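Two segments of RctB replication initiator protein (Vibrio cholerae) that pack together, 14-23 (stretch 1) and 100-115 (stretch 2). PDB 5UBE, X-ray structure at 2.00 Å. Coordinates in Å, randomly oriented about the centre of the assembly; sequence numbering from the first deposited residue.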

# COMPACT_ATOMS: atom_id res chain seq x y z
N THR A 14 2.28 0.64 -15.07
CA THR A 14 2.46 1.99 -15.62
C THR A 14 1.90 3.00 -14.62
O THR A 14 1.47 2.63 -13.52
N HIS A 15 1.89 4.27 -15.01
CA HIS A 15 1.35 5.31 -14.14
C HIS A 15 -0.12 5.07 -13.83
O HIS A 15 -0.59 5.39 -12.74
N LYS A 16 -0.85 4.51 -14.79
CA LYS A 16 -2.26 4.18 -14.62
C LYS A 16 -2.51 3.27 -13.42
O LYS A 16 -3.62 3.26 -12.88
N ASP A 17 -1.50 2.52 -12.96
CA ASP A 17 -1.72 1.67 -11.80
C ASP A 17 -1.92 2.50 -10.53
O ASP A 17 -2.56 2.03 -9.58
N GLY A 18 -1.40 3.73 -10.50
CA GLY A 18 -1.49 4.55 -9.32
C GLY A 18 -0.39 4.24 -8.32
O GLY A 18 0.67 3.69 -8.64
N HIS A 19 -0.66 4.58 -7.07
CA HIS A 19 0.30 4.31 -6.02
C HIS A 19 0.44 2.81 -5.81
O HIS A 19 -0.47 2.04 -6.11
N LEU A 20 1.59 2.41 -5.26
CA LEU A 20 1.99 1.01 -5.18
C LEU A 20 2.29 0.60 -3.74
O LEU A 20 2.83 1.39 -2.95
N PHE A 21 1.96 -0.65 -3.41
CA PHE A 21 2.20 -1.22 -2.09
C PHE A 21 3.06 -2.47 -2.23
O PHE A 21 2.71 -3.39 -2.97
N GLU A 22 4.16 -2.51 -1.49
CA GLU A 22 5.01 -3.69 -1.49
C GLU A 22 4.37 -4.79 -0.65
O GLU A 22 4.07 -4.59 0.53
N VAL A 23 4.16 -5.96 -1.27
CA VAL A 23 3.58 -7.10 -0.56
C VAL A 23 4.58 -7.63 0.45
O VAL A 23 5.78 -7.74 0.16
N ARG A 100 10.77 4.96 -9.88
CA ARG A 100 10.64 5.24 -11.30
C ARG A 100 10.38 3.95 -12.06
O ARG A 100 10.55 2.85 -11.54
N PHE A 101 9.94 4.10 -13.31
CA PHE A 101 9.80 2.95 -14.20
C PHE A 101 11.06 2.73 -15.01
O PHE A 101 11.48 1.58 -15.19
N GLU A 102 11.66 3.81 -15.51
CA GLU A 102 13.01 3.83 -16.08
C GLU A 102 13.23 2.75 -17.14
O GLU A 102 14.36 2.30 -17.36
N GLU A 103 12.16 2.33 -17.81
CA GLU A 103 12.25 1.40 -18.93
C GLU A 103 11.63 2.08 -20.15
O GLU A 103 10.60 1.64 -20.68
N GLY A 104 12.26 3.17 -20.59
CA GLY A 104 11.68 3.98 -21.63
C GLY A 104 10.42 4.69 -21.22
O GLY A 104 9.60 5.04 -22.09
N LEU A 105 10.22 4.91 -19.92
CA LEU A 105 9.03 5.57 -19.41
C LEU A 105 9.45 6.54 -18.30
O LEU A 105 9.93 6.11 -17.25
N ALA A 106 9.27 7.83 -18.55
CA ALA A 106 9.61 8.85 -17.57
C ALA A 106 8.55 8.90 -16.47
O ALA A 106 7.54 8.19 -16.51
N GLY A 107 8.78 9.75 -15.48
CA GLY A 107 7.83 9.96 -14.41
C GLY A 107 8.04 9.03 -13.23
O GLY A 107 8.75 8.02 -13.30
N LYS A 108 7.39 9.38 -12.12
CA LYS A 108 7.48 8.61 -10.89
C LYS A 108 6.09 8.33 -10.34
O LYS A 108 5.10 8.94 -10.75
N THR A 109 6.04 7.36 -9.42
CA THR A 109 4.87 7.09 -8.58
C THR A 109 5.38 6.88 -7.16
O THR A 109 6.58 7.03 -6.90
N MET A 110 4.49 6.51 -6.23
CA MET A 110 4.85 6.29 -4.83
C MET A 110 4.81 4.80 -4.48
O MET A 110 3.80 4.13 -4.72
N LEU A 111 5.89 4.31 -3.89
CA LEU A 111 5.92 2.96 -3.35
C LEU A 111 5.77 3.03 -1.83
O LEU A 111 6.36 3.89 -1.18
N HIS A 112 4.97 2.12 -1.28
CA HIS A 112 4.65 2.13 0.14
C HIS A 112 5.03 0.77 0.71
O HIS A 112 4.57 -0.26 0.22
N ARG A 113 5.85 0.79 1.75
CA ARG A 113 6.39 -0.41 2.39
C ARG A 113 5.94 -0.42 3.84
O ARG A 113 6.09 0.58 4.54
N PHE A 114 5.35 -1.53 4.27
CA PHE A 114 4.94 -1.65 5.65
C PHE A 114 6.16 -1.49 6.55
O PHE A 114 7.26 -1.90 6.20
N ILE A 115 5.95 -0.84 7.69
CA ILE A 115 7.01 -0.60 8.67
C ILE A 115 6.76 -1.51 9.86
O ILE A 115 5.64 -1.62 10.35

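Contact along stretch 2 begins at Phe-101, whose side chain (chi1 m) points toward stretch 1. Its CE1 lies 3.4 Å from His-15 NE2, over one face of the imidazole, and the two ring planes are inclined at 46°. Glu-102, Glu-103 and Gly-104 loop out of reach before Leu-105 (t, p) returns toward stretch 1, bringing CD2 within 4.1 Å of His-15 CD2. The His-15 side chain (chi1 m) leaves its backbone sideways, but its ring reaches across to donate a hydrogen bond from NE2 to Ala-106 O (2.8 Å). Gly-107 passes the edge of this ring, its C atom 3.5 Å from His-15 CE1; a CB here would clash with CE1.

Thr-109 (p) points toward stretch 1, its CG2 3.9 Å from His-15 ND1 and its CB 4.1 Å from Gly-18 O. Met-110 also starts inward, placing CB over the face of the His-19 ring, 3.5 Å from CD2, before its end leads away. From here the strands pair in parallel, with Leu-20 N donating to Met-110 O (2.9 Å), His-112 N to Leu-20 O (2.8 Å) and Glu-22 N to His-112 O (2.9 Å). Leu-111 (t, p) shares a sheet face with Leu-20 (m, t), and its CD1 packs 3.7 Å from Leu-20 CB. On the other face, His-112 (m) lies beside Phe-21 (m), with CB 3.8 Å from Phe-21 CD1, while its NE2, 3.8 Å from His-19 ND1, is buried without a polar partner.

Arg-113 forms a salt bridge with Glu-22, NE donating to OE1 at 2.9 Å and NH2 adding a weak bond to OE1 at 3.2 Å. The edge of the Phe-114 ring approaches Glu-22 O (CD2 to O, 4.0 Å), and a water accepts from Phe-114 N (2.8 Å) and donates to Glu-22 O (2.7 Å), extending the pairing through solvent.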

# COMPACT_ATOMS: atom_id res chain seq x y z
CB THR A 14 1.74 2.19 -16.96
OG1 THR A 14 0.32 2.26 -16.74
CG2 THR A 14 2.05 1.07 -17.94
CB HIS A 15 1.52 6.70 -14.76
CG HIS A 15 2.94 7.16 -14.86
ND1 HIS A 15 3.52 7.99 -13.93
CD2 HIS A 15 3.90 6.91 -15.79
CE1 HIS A 15 4.78 8.23 -14.27
NE2 HIS A 15 5.03 7.58 -15.40
CB LYS A 16 -2.78 3.52 -15.91
CG LYS A 16 -4.29 3.37 -16.01
CD LYS A 16 -4.69 2.62 -17.27
CE LYS A 16 -6.13 2.13 -17.21
NZ LYS A 16 -6.49 1.28 -18.39
CB ASP A 17 -0.55 0.69 -11.63
CG ASP A 17 -0.49 -0.34 -12.76
OD1 ASP A 17 -0.11 0.04 -13.89
OD2 ASP A 17 -0.83 -1.52 -12.53
CB HIS A 19 -0.13 5.00 -4.72
CG HIS A 19 0.20 6.46 -4.68
ND1 HIS A 19 -0.19 7.29 -3.64
CD2 HIS A 19 0.89 7.25 -5.54
CE1 HIS A 19 0.24 8.51 -3.87
NE2 HIS A 19 0.90 8.51 -5.02
CB LEU A 20 3.24 0.76 -6.02
CG LEU A 20 3.12 0.97 -7.52
CD1 LEU A 20 4.41 0.59 -8.23
CD2 LEU A 20 1.97 0.15 -8.06
CB PHE A 21 0.88 -1.59 -1.41
CG PHE A 21 -0.01 -0.42 -1.16
CD1 PHE A 21 0.11 0.31 0.01
CD2 PHE A 21 -0.94 -0.03 -2.10
CE1 PHE A 21 -0.71 1.41 0.23
CE2 PHE A 21 -1.76 1.06 -1.88
CZ PHE A 21 -1.65 1.77 -0.73
CB GLU A 22 6.40 -3.30 -0.98
CG GLU A 22 7.28 -4.44 -0.55
CD GLU A 22 8.43 -3.94 0.32
OE1 GLU A 22 9.22 -3.11 -0.18
OE2 GLU A 22 8.51 -4.36 1.49
CB VAL A 23 3.17 -8.18 -1.57
CG1 VAL A 23 2.71 -9.44 -0.84
CG2 VAL A 23 2.07 -7.66 -2.49
CB ARG A 100 11.89 5.94 -11.85
CG ARG A 100 12.33 7.15 -11.05
CD ARG A 100 13.61 7.76 -11.61
NE ARG A 100 14.02 8.95 -10.87
CZ ARG A 100 15.12 9.64 -11.13
NH1 ARG A 100 15.93 9.27 -12.12
NH2 ARG A 100 15.42 10.72 -10.41
CB PHE A 101 8.58 3.15 -15.10
CG PHE A 101 7.31 3.45 -14.35
CD1 PHE A 101 6.99 4.75 -13.99
CD2 PHE A 101 6.45 2.43 -13.98
CE1 PHE A 101 5.83 5.02 -13.28
CE2 PHE A 101 5.28 2.69 -13.28
CZ PHE A 101 4.98 3.99 -12.93
CB GLU A 102 14.07 3.72 -14.99
CG GLU A 102 14.36 5.03 -14.26
CD GLU A 102 15.32 4.86 -13.09
OE1 GLU A 102 15.50 3.70 -12.65
OE2 GLU A 102 15.89 5.87 -12.63
CB GLU A 103 11.55 0.07 -18.60
CG GLU A 103 12.29 -0.74 -17.56
CD GLU A 103 11.66 -2.10 -17.30
OE1 GLU A 103 10.52 -2.33 -17.77
OE2 GLU A 103 12.31 -2.94 -16.64
CB LEU A 105 8.01 4.56 -18.88
CG LEU A 105 6.70 5.12 -18.32
CD1 LEU A 105 6.14 6.21 -19.22
CD2 LEU A 105 5.68 4.01 -18.11
CB ALA A 106 9.76 10.20 -18.25
CB LYS A 108 8.32 9.33 -9.83
CG LYS A 108 9.68 9.82 -10.29
CD LYS A 108 10.46 10.41 -9.13
CE LYS A 108 11.81 10.95 -9.56
NZ LYS A 108 12.63 11.38 -8.39
CB THR A 109 4.06 5.89 -9.10
OG1 THR A 109 4.88 4.72 -9.09
CG2 THR A 109 3.56 6.15 -10.51
CB MET A 110 3.93 7.06 -3.89
CG MET A 110 4.53 8.33 -3.33
SD MET A 110 6.14 8.11 -2.57
CE MET A 110 6.53 9.82 -2.18
CB LEU A 111 7.22 2.24 -3.71
CG LEU A 111 7.30 0.78 -3.26
CD1 LEU A 111 6.22 -0.04 -3.93
CD2 LEU A 111 8.69 0.22 -3.54
CB HIS A 112 3.18 2.44 0.38
CG HIS A 112 2.77 3.76 -0.18
ND1 HIS A 112 2.57 4.87 0.61
CD2 HIS A 112 2.61 4.17 -1.45
CE1 HIS A 112 2.27 5.90 -0.15
NE2 HIS A 112 2.29 5.50 -1.41
CB ARG A 113 7.92 -0.43 2.29
CG ARG A 113 8.62 -1.29 3.35
CD ARG A 113 10.11 -1.19 3.16
NE ARG A 113 10.46 -1.34 1.74
CZ ARG A 113 11.63 -1.04 1.21
NH1 ARG A 113 12.61 -0.55 1.97
NH2 ARG A 113 11.84 -1.22 -0.09
CB PHE A 114 4.26 -2.99 5.89
CG PHE A 114 2.83 -3.06 5.37
CD1 PHE A 114 1.78 -2.50 6.11
CD2 PHE A 114 2.53 -3.68 4.16
CE1 PHE A 114 0.48 -2.57 5.65
CE2 PHE A 114 1.21 -3.74 3.68
CZ PHE A 114 0.19 -3.18 4.43
CB ILE A 115 7.06 0.88 9.10
CG1 ILE A 115 7.13 1.80 7.88
CG2 ILE A 115 8.28 1.14 9.98
CD1 ILE A 115 7.33 3.26 8.21
O HOH W 1 5.49 -3.80 2.64